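Local coordinates for protein retinol dehydratase (Spodoptera frugiperda, PDB 1FMJ) that probably dehydrates retinol to anhydroretinol, using a sulfotransferase-type fold that holds retinol beside adenosine-3'-5'-diphosphate, at residues K41-Y46 against G220-P226; V83-N88 against E157-V161; P8-E12 against A53-N58; F284-K288 against I311-K315. All coordinates share one frame; numbering follows the deposited sequence.

Contact 1: residues K41-Y46 against G220-P226; sequences KGYMVY and GLYTLTP
Met-44, on edge strand 43-46 of the three-stranded antiparallel sheet, is gripped by the loop that carries the type II turn Tyr-222 to Thr-225. The Met-44 backbone N donates to Thr-225 O (2.8 Å, 163° at the hydrogen), and its O accepts from Leu-224 N (2.7 Å) on a lone pair in the carbonyl plane. The Met-44 side chain, bent at chi2 (-67°) and chi3 (-90°), folds over the loop carbonyls: CB lies 3.0 Å from Tyr-222 O, CG 3.2 Å from Gly-220 O, and the terminal CE 3.1 Å from Leu-221 O, a buried oxygen without a polar partner. An alanine in place of Met-44 would probably keep both backbone bonds but open a gap over Gly-220 and Leu-221. Tyr-43 meets Thr-225 O at its ring edge and touches Pro-226, which follows a cis peptide bond and is the N-cap of helix 227-235. Farther out, Glu-233 of that helix takes both Tyr-43 OH and Lys-41 NZ, while Tyr-35 stacks on Tyr-46 and bonds to Thr-223 OG1. One water joins the hydroxyl ends, 2.7 Å from Tyr-46 OH, 2.7 Å from Thr-223 OG1 and 2.9 Å from Tyr-222 OH.

Contact 2: residues V83-N88 against E157-V161; sequences VWLIEN and EKRFV
Phe-160 lies under the indole of Trp-84, whose CD1 sits over the centre of the phenyl ring, 3.6 Å above its plane. The pair joins helix 76-87 to strand 160-163 in the P-loop-type alpha/beta fold: the helix follows strand 66-70, and strand 160-163 is that strand's parallel neighbour, so Phe-160 fills the layer between helix and sheet. The two ring planes make 46°, with 4.5 Å between the centroids of the phenyl and the five-membered ring, an oblique meeting rather than a parallel or perpendicular one. Chi1 of Trp-84 (-158°) sets CG anti to the backbone N and carries the indole across to the strand. Around the rim of Phe-160, CZ meets Glu-87 CB in the ring plane at 3.7 Å, and CE2 meets Val-83 CG1 at 4.0 Å. Tyr-103 also packs against this phenyl ring, and Arg-102 makes a cation-pi contact with the indole.

At the more polar margin, Glu-87 OE2 and Lys-158 NZ form a long salt bridge of 3.9 Å; each has a stronger partner, Lys-268 for the carboxylate and Thr-64 O for the ammonium. Asn-88, just past the helix end, turns back over the indole: its ND2 donates to Trp-84 O (3.2 Å, 151°) and stands 3.2 Å above the Trp-84 ring plane.

Contact 3: residues P8-E12 against A53-N58; sequences PFPYE and AANIYN
Phe-9 lays its side chain along helix 53-57, pinning the N-terminal arm that leads into strand 13-14. Phe-9 CB starts 4.0 Å from Ala-54 CB, and CG comes near Ala-54 CA. Phe-9 chi1 of -158° puts CG anti to the backbone N and turns the ring onto the helix, with CD1 3.7 Å from both CB and CG of Tyr-57, CE1 3.8 Å from Ala-53 O, and CZ at the tip 3.6 Å from Ala-53 CB. One face of the ring thus rests near its rim on the Ala-53 to Ala-54 peptide, while Tyr-11 N lies over the opposite face. The leading edge of Phe-9 points at the face of Tyr-57 in a T-shaped pair, centroids 5.5 Å apart and planes at 78°. Pro-10 packs against the outer part of that tyrosine, its CD 3.6 Å from Tyr-57 CE2, and Tyr-11 brings CE1 to within 4.1 Å of Tyr-57 CE1. Replacing Tyr-57 with an alanine would probably leave the Phe-9 edge without its aromatic face and strip Pro-10 of its support. The Tyr-11 hydroxyl has its hydrogen-bond partner outside the contact, at Ser-168 O; across the segments the contact is nonpolar and aromatic packing at the surface.

Contact 4: residues F284-K288 against I311-K315; sequences FEKFK and IRKGK. With A3P (adenosine-3'-5'-diphosphate), chain G.
Phe-284 begins helix 284-288 by packing against the Arg-Lys-Gly signature of the sulfotransferase family, Arg-312 to Gly-314, which here holds the 3'-phosphate of adenosine-3'-5'-diphosphate. One face of the Phe-284 ring carries Lys-313 O, 3.1 Å above the plane and toward the rim, and Gly-314 CA, a CH-pi contact 4.2 Å from the centroid. Gly-314, with no side chain, lets its CA come close over this face. The ring edge meets Arg-312 O and the adenine C5, and CE1 lies 3.3 Å from Ile-311 CG2, so Phe-284 wedges between loop and nucleotide.

A turn later Phe-287 brings CD2 to 3.2 Å from N7 of the adenine, on the base side of the pocket, and also touches Ile-311 CD1; Thr-77 and Glu-81 of helix 76-87 pack on this phenylalanine. Lys-288 sends its chain out extended, CG anti to the backbone N (chi1 -177°), alongside Ile-311 and past its carbonyl, until NZ donates to Arg-312 O (2.7 Å) in the carbonyl plane. That bond holds the Arg-312 to Lys-313 peptide by its carbonyl, while the N-H of the same peptide, on Lys-313, binds the phosphate. Beyond it Arg-312 N reaches the ribose O2', its NE donates to O1P at 3.0 Å, and two successive backbone amides, Lys-313 N at 2.7 Å and Gly-314 N at 2.8 Å, converge on O2P.

Contacts 1 and 3 alternate along the chain (8-12, 41-46, 53-58, 220-226) without touching; their centres lie about 17 Å apart, near the small antiparallel sheet. Contact 2 comes between strand 43-46 and loop 220-226, yet its centre sits about 29 Å from that of contact 1, across the chain's centre, where helix 76-87 backs the parallel sheet. Contact 4 comes last, its centre about 22 Å from that of contact 2 and about 37 Å from that of contact 3; Phe-287 touches the same helix 76-87, whose first residues also hydrogen-bond the nucleotide. Thus contacts 2 and 4 belong to the nucleotide-binding core; contact 1 joins the N-terminal region to it through loop 220-226, and contact 3 packs two parts of that region together.

Contact 1: residues K41-Y46 against G220-P226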
# COMPACT_ATOMS: atom_id res chain seq x y z
N LYS A 41 8.49 -15.17 -8.90
CA LYS A 41 9.21 -14.02 -8.36
C LYS A 41 9.26 -14.06 -6.83
O LYS A 41 9.95 -13.26 -6.20
CB LYS A 41 8.55 -12.73 -8.84
CG LYS A 41 8.60 -12.55 -10.35
CD LYS A 41 7.83 -11.32 -10.81
CE LYS A 41 7.83 -11.21 -12.33
NZ LYS A 41 7.18 -9.97 -12.83
N GLY A 42 8.52 -14.99 -6.23
CA GLY A 42 8.52 -15.12 -4.78
C GLY A 42 8.03 -13.89 -4.03
O GLY A 42 8.68 -13.42 -3.09
N TYR A 43 6.87 -13.37 -4.42
CA TYR A 43 6.30 -12.21 -3.75
C TYR A 43 5.90 -12.61 -2.34
O TYR A 43 5.21 -13.62 -2.13
CB TYR A 43 5.07 -11.68 -4.50
CG TYR A 43 5.38 -10.86 -5.74
CD1 TYR A 43 5.03 -11.32 -7.01
CD2 TYR A 43 6.00 -9.61 -5.64
CE1 TYR A 43 5.28 -10.55 -8.16
CE2 TYR A 43 6.26 -8.84 -6.78
CZ TYR A 43 5.90 -9.31 -8.03
OH TYR A 43 6.15 -8.57 -9.15
N MET A 44 6.36 -11.83 -1.37
CA MET A 44 6.04 -12.09 0.02
C MET A 44 4.57 -11.80 0.32
O MET A 44 4.14 -10.64 0.29
CB MET A 44 6.93 -11.23 0.92
CG MET A 44 8.37 -11.69 1.01
SD MET A 44 8.53 -13.27 1.86
CE MET A 44 8.71 -12.73 3.57
N VAL A 45 3.78 -12.84 0.58
CA VAL A 45 2.38 -12.62 0.90
C VAL A 45 2.01 -13.29 2.21
O VAL A 45 2.49 -14.39 2.52
CB VAL A 45 1.42 -13.12 -0.23
CG1 VAL A 45 1.75 -12.42 -1.55
CG2 VAL A 45 1.52 -14.62 -0.40
N TYR A 46 1.18 -12.61 2.99
CA TYR A 46 0.73 -13.17 4.26
C TYR A 46 -0.02 -14.45 3.91
O TYR A 46 -0.85 -14.45 2.99
CB TYR A 46 -0.18 -12.17 4.98
CG TYR A 46 0.58 -11.11 5.75
CD1 TYR A 46 0.49 -9.77 5.39
CD2 TYR A 46 1.37 -11.45 6.84
CE1 TYR A 46 1.18 -8.79 6.11
CE2 TYR A 46 2.06 -10.49 7.56
CZ TYR A 46 1.96 -9.16 7.19
OH TYR A 46 2.63 -8.21 7.92
N GLY A 220 13.99 -8.64 -0.23
CA GLY A 220 12.71 -9.17 -0.67
C GLY A 220 12.06 -10.06 0.37
O GLY A 220 11.37 -11.03 0.04
N LEU A 221 12.29 -9.74 1.65
CA LEU A 221 11.71 -10.54 2.72
C LEU A 221 10.65 -9.80 3.53
O LEU A 221 10.28 -10.22 4.63
CB LEU A 221 12.82 -11.09 3.64
CG LEU A 221 13.61 -12.20 2.94
CD1 LEU A 221 14.78 -12.66 3.79
CD2 LEU A 221 12.67 -13.36 2.62
N TYR A 222 10.18 -8.67 3.02
CA TYR A 222 9.12 -7.96 3.70
C TYR A 222 7.88 -8.04 2.83
O TYR A 222 7.94 -8.46 1.67
CB TYR A 222 9.46 -6.49 3.98
CG TYR A 222 8.43 -5.84 4.89
CD1 TYR A 222 8.19 -6.32 6.18
CD2 TYR A 222 7.64 -4.79 4.43
CE1 TYR A 222 7.18 -5.77 6.99
CE2 TYR A 222 6.64 -4.23 5.22
CZ TYR A 222 6.40 -4.73 6.49
OH TYR A 222 5.39 -4.19 7.24
N THR A 223 6.75 -7.66 3.41
CA THR A 223 5.45 -7.71 2.74
C THR A 223 5.40 -7.18 1.30
O THR A 223 5.75 -6.04 1.02
CB THR A 223 4.39 -6.96 3.60
OG1 THR A 223 4.47 -7.44 4.95
CG2 THR A 223 2.98 -7.22 3.06
N LEU A 224 4.96 -8.06 0.41
CA LEU A 224 4.80 -7.81 -1.01
C LEU A 224 6.02 -7.43 -1.84
O LEU A 224 5.89 -6.96 -2.97
CB LEU A 224 3.64 -6.82 -1.25
CG LEU A 224 2.28 -7.46 -0.92
CD1 LEU A 224 1.18 -6.45 -1.09
CD2 LEU A 224 2.03 -8.67 -1.82
N THR A 225 7.22 -7.64 -1.28
CA THR A 225 8.45 -7.42 -2.03
C THR A 225 8.58 -8.76 -2.78
O THR A 225 7.79 -9.68 -2.53
CB THR A 225 9.67 -7.23 -1.09
OG1 THR A 225 9.80 -8.38 -0.23
CG2 THR A 225 9.51 -5.97 -0.24
N PRO A 226 9.58 -8.93 -3.67
CA PRO A 226 10.66 -8.04 -4.11
C PRO A 226 10.14 -6.68 -4.55
O PRO A 226 9.28 -6.60 -5.41
CB PRO A 226 11.30 -8.81 -5.26
CG PRO A 226 11.03 -10.25 -4.90
CD PRO A 226 9.60 -10.18 -4.45
O HOH W 1 3.11 -5.86 6.64

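Contact 2: residues V83-N88 against E157-V161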
# COMPACT_ATOMS: atom_id res chain seq x y z
N VAL A 83 -8.04 11.08 -6.72
CA VAL A 83 -8.85 10.29 -7.63
C VAL A 83 -10.34 10.28 -7.27
O VAL A 83 -11.19 10.30 -8.14
CB VAL A 83 -8.34 8.82 -7.69
CG1 VAL A 83 -9.33 7.94 -8.43
CG2 VAL A 83 -6.98 8.77 -8.38
N TRP A 84 -10.65 10.23 -5.98
CA TRP A 84 -12.05 10.18 -5.58
C TRP A 84 -12.72 11.52 -5.83
O TRP A 84 -13.83 11.57 -6.35
CB TRP A 84 -12.20 9.81 -4.10
CG TRP A 84 -13.56 9.25 -3.78
CD1 TRP A 84 -13.95 7.94 -3.87
CD2 TRP A 84 -14.71 9.98 -3.34
NE1 TRP A 84 -15.27 7.81 -3.51
CE2 TRP A 84 -15.76 9.05 -3.18
CE3 TRP A 84 -14.96 11.33 -3.06
CZ2 TRP A 84 -17.04 9.42 -2.75
CZ3 TRP A 84 -16.23 11.70 -2.63
CH2 TRP A 84 -17.26 10.75 -2.48
N LEU A 85 -12.07 12.60 -5.43
CA LEU A 85 -12.65 13.92 -5.62
C LEU A 85 -12.84 14.25 -7.09
O LEU A 85 -13.87 14.81 -7.47
CB LEU A 85 -11.76 14.98 -4.95
CG LEU A 85 -11.87 15.00 -3.43
CD1 LEU A 85 -10.78 15.86 -2.80
CD2 LEU A 85 -13.26 15.50 -3.05
N ILE A 86 -11.86 13.89 -7.91
CA ILE A 86 -11.92 14.15 -9.34
C ILE A 86 -13.03 13.36 -10.03
O ILE A 86 -13.69 13.87 -10.93
CB ILE A 86 -10.56 13.84 -10.01
CG1 ILE A 86 -9.50 14.78 -9.43
CG2 ILE A 86 -10.68 14.01 -11.53
CD1 ILE A 86 -8.10 14.59 -10.01
N GLU A 87 -13.23 12.11 -9.61
CA GLU A 87 -14.28 11.28 -10.19
C GLU A 87 -15.64 11.70 -9.64
O GLU A 87 -16.66 11.38 -10.23
CB GLU A 87 -14.04 9.80 -9.87
CG GLU A 87 -12.77 9.20 -10.45
CD GLU A 87 -12.82 9.06 -11.96
OE1 GLU A 87 -13.30 9.99 -12.63
OE2 GLU A 87 -12.37 8.02 -12.48
N ASN A 88 -15.65 12.42 -8.52
CA ASN A 88 -16.91 12.84 -7.92
C ASN A 88 -17.22 14.34 -7.90
O ASN A 88 -17.78 14.85 -6.93
CB ASN A 88 -17.03 12.26 -6.50
CG ASN A 88 -17.46 10.81 -6.50
OD1 ASN A 88 -18.63 10.49 -6.76
ND2 ASN A 88 -16.52 9.90 -6.23
N GLU A 157 -22.88 1.20 -8.50
CA GLU A 157 -22.00 1.97 -7.64
C GLU A 157 -20.58 1.83 -8.17
O GLU A 157 -20.04 0.73 -8.21
CB GLU A 157 -22.05 1.44 -6.21
CG GLU A 157 -21.22 2.24 -5.23
CD GLU A 157 -21.24 1.66 -3.83
OE1 GLU A 157 -22.32 1.19 -3.40
OE2 GLU A 157 -20.19 1.67 -3.16
N LYS A 158 -19.97 2.95 -8.56
CA LYS A 158 -18.60 2.91 -9.06
C LYS A 158 -17.70 2.33 -7.98
O LYS A 158 -17.79 2.71 -6.80
CB LYS A 158 -18.12 4.32 -9.44
CG LYS A 158 -16.66 4.36 -9.88
CD LYS A 158 -16.21 5.78 -10.22
CE LYS A 158 -16.31 6.09 -11.70
NZ LYS A 158 -15.29 5.41 -12.52
N ARG A 159 -16.84 1.39 -8.37
CA ARG A 159 -15.94 0.76 -7.42
C ARG A 159 -14.54 1.37 -7.45
O ARG A 159 -13.91 1.44 -8.51
CB ARG A 159 -15.83 -0.74 -7.69
CG ARG A 159 -17.13 -1.51 -7.51
CD ARG A 159 -16.91 -3.03 -7.65
NE ARG A 159 -16.36 -3.40 -8.96
CZ ARG A 159 -16.17 -4.66 -9.36
NH1 ARG A 159 -16.49 -5.67 -8.55
NH2 ARG A 159 -15.67 -4.90 -10.56
N PHE A 160 -14.09 1.82 -6.29
CA PHE A 160 -12.76 2.38 -6.13
C PHE A 160 -11.98 1.32 -5.37
O PHE A 160 -12.33 0.97 -4.25
CB PHE A 160 -12.80 3.69 -5.34
CG PHE A 160 -13.38 4.85 -6.10
CD1 PHE A 160 -14.76 5.06 -6.13
CD2 PHE A 160 -12.56 5.71 -6.81
CE1 PHE A 160 -15.30 6.11 -6.87
CE2 PHE A 160 -13.09 6.77 -7.55
CZ PHE A 160 -14.46 6.97 -7.59
N VAL A 161 -10.93 0.80 -6.00
CA VAL A 161 -10.13 -0.26 -5.39
C VAL A 161 -8.72 0.17 -5.04
O VAL A 161 -8.01 0.73 -5.89
CB VAL A 161 -10.03 -1.48 -6.32
CG1 VAL A 161 -9.31 -2.62 -5.59
CG2 VAL A 161 -11.42 -1.92 -6.77

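Contact 3: residues P8-E12 against A53-N58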
# COMPACT_ATOMS: atom_id res chain seq x y z
N PRO A 8 -7.22 -20.05 -14.44
CA PRO A 8 -6.48 -21.12 -13.72
C PRO A 8 -5.24 -20.54 -13.05
O PRO A 8 -4.28 -20.17 -13.73
CB PRO A 8 -6.08 -22.16 -14.76
CG PRO A 8 -7.02 -21.83 -15.93
CD PRO A 8 -7.22 -20.32 -15.89
N PHE A 9 -5.24 -20.46 -11.72
CA PHE A 9 -4.12 -19.91 -10.98
C PHE A 9 -2.84 -20.70 -11.29
O PHE A 9 -2.70 -21.85 -10.89
CB PHE A 9 -4.41 -19.92 -9.48
CG PHE A 9 -3.60 -18.93 -8.70
CD1 PHE A 9 -3.61 -17.58 -9.04
CD2 PHE A 9 -2.80 -19.34 -7.64
CE1 PHE A 9 -2.84 -16.66 -8.34
CE2 PHE A 9 -2.03 -18.43 -6.93
CZ PHE A 9 -2.05 -17.08 -7.28
N PRO A 10 -1.90 -20.07 -12.01
CA PRO A 10 -0.63 -20.69 -12.41
C PRO A 10 0.52 -20.58 -11.42
O PRO A 10 1.65 -20.90 -11.77
CB PRO A 10 -0.31 -19.97 -13.71
CG PRO A 10 -0.73 -18.57 -13.38
CD PRO A 10 -2.06 -18.76 -12.67
N TYR A 11 0.25 -20.14 -10.20
CA TYR A 11 1.32 -19.98 -9.23
C TYR A 11 1.34 -20.95 -8.06
O TYR A 11 0.30 -21.32 -7.52
CB TYR A 11 1.28 -18.55 -8.67
CG TYR A 11 1.39 -17.49 -9.73
CD1 TYR A 11 0.41 -16.51 -9.87
CD2 TYR A 11 2.48 -17.45 -10.59
CE1 TYR A 11 0.51 -15.51 -10.83
CE2 TYR A 11 2.60 -16.45 -11.56
CZ TYR A 11 1.61 -15.49 -11.67
OH TYR A 11 1.73 -14.48 -12.59
N GLU A 12 2.55 -21.36 -7.69
CA GLU A 12 2.73 -22.24 -6.55
C GLU A 12 3.42 -21.37 -5.51
O GLU A 12 4.02 -20.35 -5.85
CB GLU A 12 3.64 -23.41 -6.90
CG GLU A 12 3.15 -24.28 -8.04
CD GLU A 12 3.98 -25.55 -8.18
OE1 GLU A 12 5.21 -25.47 -7.98
OE2 GLU A 12 3.40 -26.61 -8.49
N ALA A 53 -6.33 -16.07 -3.45
CA ALA A 53 -5.45 -15.75 -4.59
C ALA A 53 -6.05 -16.05 -5.97
O ALA A 53 -5.99 -15.21 -6.87
CB ALA A 53 -4.12 -16.48 -4.43
N ALA A 54 -6.62 -17.24 -6.13
CA ALA A 54 -7.23 -17.62 -7.41
C ALA A 54 -8.43 -16.73 -7.75
O ALA A 54 -8.59 -16.28 -8.89
CB ALA A 54 -7.65 -19.06 -7.36
N ASN A 55 -9.27 -16.47 -6.75
CA ASN A 55 -10.44 -15.62 -6.93
C ASN A 55 -10.03 -14.22 -7.39
O ASN A 55 -10.67 -13.63 -8.26
CB ASN A 55 -11.23 -15.50 -5.63
CG ASN A 55 -12.07 -16.73 -5.35
OD1 ASN A 55 -12.71 -16.82 -4.32
ND2 ASN A 55 -12.07 -17.67 -6.28
N ILE A 56 -8.97 -13.69 -6.79
CA ILE A 56 -8.50 -12.37 -7.14
C ILE A 56 -7.89 -12.38 -8.54
O ILE A 56 -7.94 -11.39 -9.26
CB ILE A 56 -7.47 -11.85 -6.11
CG1 ILE A 56 -8.20 -11.49 -4.81
CG2 ILE A 56 -6.74 -10.64 -6.65
CD1 ILE A 56 -7.29 -11.30 -3.61
N TYR A 57 -7.32 -13.51 -8.93
CA TYR A 57 -6.71 -13.66 -10.24
C TYR A 57 -7.83 -13.68 -11.29
O TYR A 57 -7.63 -13.28 -12.44
CB TYR A 57 -5.92 -14.96 -10.30
CG TYR A 57 -4.97 -15.07 -11.47
CD1 TYR A 57 -3.87 -14.22 -11.58
CD2 TYR A 57 -5.17 -16.03 -12.47
CE1 TYR A 57 -3.00 -14.32 -12.66
CE2 TYR A 57 -4.31 -16.13 -13.55
CZ TYR A 57 -3.22 -15.28 -13.64
OH TYR A 57 -2.36 -15.37 -14.71
N ASN A 58 -9.00 -14.13 -10.87
CA ASN A 58 -10.14 -14.22 -11.77
C ASN A 58 -11.26 -13.23 -11.45
O ASN A 58 -12.35 -13.36 -12.00
CB ASN A 58 -10.70 -15.64 -11.74
CG ASN A 58 -9.75 -16.65 -12.37
OD1 ASN A 58 -9.66 -16.75 -13.59
ND2 ASN A 58 -9.02 -17.38 -11.53

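Contact 4: residues F284-K288 against I311-K315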
# COMPACT_ATOMS: atom_id res chain seq x y z
N PHE A 284 0.06 18.89 3.42
CA PHE A 284 0.40 17.89 4.43
C PHE A 284 -0.22 18.07 5.80
O PHE A 284 -0.76 17.11 6.36
CB PHE A 284 1.90 17.75 4.61
CG PHE A 284 2.28 16.59 5.49
CD1 PHE A 284 2.09 15.28 5.05
CD2 PHE A 284 2.79 16.79 6.77
CE1 PHE A 284 2.39 14.19 5.86
CE2 PHE A 284 3.10 15.71 7.59
CZ PHE A 284 2.90 14.41 7.14
N GLU A 285 -0.13 19.27 6.37
CA GLU A 285 -0.70 19.48 7.69
C GLU A 285 -2.21 19.33 7.69
O GLU A 285 -2.76 18.70 8.59
CB GLU A 285 -0.28 20.85 8.25
CG GLU A 285 1.19 20.88 8.64
CD GLU A 285 1.51 19.92 9.77
OE1 GLU A 285 2.61 19.31 9.77
OE2 GLU A 285 0.66 19.78 10.69
N LYS A 286 -2.88 19.89 6.69
CA LYS A 286 -4.33 19.76 6.63
C LYS A 286 -4.68 18.28 6.46
O LYS A 286 -5.44 17.71 7.24
CB LYS A 286 -4.91 20.55 5.45
CG LYS A 286 -6.44 20.57 5.43
CD LYS A 286 -7.01 21.28 4.20
CE LYS A 286 -8.55 21.28 4.25
NZ LYS A 286 -9.20 21.73 2.98
N PHE A 287 -4.09 17.66 5.44
CA PHE A 287 -4.34 16.24 5.17
C PHE A 287 -4.06 15.39 6.42
O PHE A 287 -4.85 14.53 6.79
CB PHE A 287 -3.45 15.79 4.01
CG PHE A 287 -3.98 14.60 3.26
CD1 PHE A 287 -5.12 14.72 2.47
CD2 PHE A 287 -3.35 13.37 3.34
CE1 PHE A 287 -5.61 13.62 1.76
CE2 PHE A 287 -3.83 12.27 2.64
CZ PHE A 287 -4.96 12.39 1.85
N LYS A 288 -2.94 15.68 7.07
CA LYS A 288 -2.54 14.94 8.26
C LYS A 288 -3.58 14.93 9.38
O LYS A 288 -3.77 13.91 10.03
CB LYS A 288 -1.21 15.48 8.79
CG LYS A 288 -0.68 14.71 10.00
CD LYS A 288 0.77 15.06 10.25
CE LYS A 288 1.36 14.23 11.38
NZ LYS A 288 2.84 14.44 11.47
N ILE A 311 -0.30 9.19 8.65
CA ILE A 311 0.21 10.29 7.84
C ILE A 311 1.30 10.85 8.76
O ILE A 311 1.00 11.52 9.75
CB ILE A 311 -0.89 11.32 7.55
CG1 ILE A 311 -1.98 10.66 6.69
CG2 ILE A 311 -0.32 12.53 6.80
CD1 ILE A 311 -3.14 11.56 6.36
N ARG A 312 2.55 10.56 8.41
CA ARG A 312 3.71 10.88 9.24
C ARG A 312 4.54 12.14 9.00
O ARG A 312 4.41 13.12 9.74
CB ARG A 312 4.62 9.65 9.24
CG ARG A 312 5.70 9.57 10.31
CD ARG A 312 6.43 8.24 10.19
NE ARG A 312 7.13 8.14 8.90
CZ ARG A 312 8.34 8.65 8.66
NH1 ARG A 312 8.99 9.29 9.63
NH2 ARG A 312 8.88 8.55 7.46
N LYS A 313 5.41 12.10 7.99
CA LYS A 313 6.31 13.21 7.66
C LYS A 313 5.99 13.94 6.35
O LYS A 313 5.88 15.16 6.33
CB LYS A 313 7.74 12.69 7.61
CG LYS A 313 8.63 13.10 8.78
CD LYS A 313 9.23 14.47 8.56
CE LYS A 313 10.37 14.76 9.53
NZ LYS A 313 9.93 14.82 10.97
N GLY A 314 5.89 13.19 5.26
CA GLY A 314 5.58 13.78 3.97
C GLY A 314 6.74 14.36 3.18
O GLY A 314 6.54 15.12 2.24
N LYS A 315 7.97 13.99 3.53
CA LYS A 315 9.12 14.52 2.82
C LYS A 315 9.76 13.47 1.93
O LYS A 315 9.46 12.28 2.02
CB LYS A 315 10.19 15.01 3.80
CG LYS A 315 9.67 15.86 4.95
CD LYS A 315 9.04 17.15 4.46
CE LYS A 315 8.63 18.02 5.64
NZ LYS A 315 7.91 19.24 5.19
P1 A3P G . 6.17 9.20 5.13
O1P A3P G . 6.17 8.03 6.03
O2P A3P G . 5.73 10.42 5.84
O3P A3P G . 7.50 9.41 4.56
P2 A3P G . 0.74 5.37 1.47
O4P A3P G . -0.49 6.18 1.46
O5P A3P G . 0.93 4.68 0.18
O6P A3P G . 0.68 4.39 2.60
O5' A3P G . 1.98 6.32 1.70
C5' A3P G . 2.11 7.11 2.87
C4' A3P G . 3.23 8.14 2.72
O4' A3P G . 2.67 9.32 2.06
C3' A3P G . 3.76 8.64 4.06
O3' A3P G . 5.17 8.92 3.93
C2' A3P G . 2.85 9.83 4.32
O2' A3P G . 3.19 10.72 5.37
C1' A3P G . 2.82 10.45 2.93
N9 A3P G . 1.70 11.38 2.75
C8 A3P G . 0.36 11.22 3.05
N7 A3P G . -0.40 12.24 2.77
C5 A3P G . 0.49 13.16 2.23
C6 A3P G . 0.33 14.49 1.71
N6 A3P G . -0.84 15.13 1.65
N1 A3P G . 1.47 15.15 1.23
C2 A3P G . 2.69 14.54 1.27
N3 A3P G . 2.97 13.28 1.74
C4 A3P G . 1.81 12.65 2.21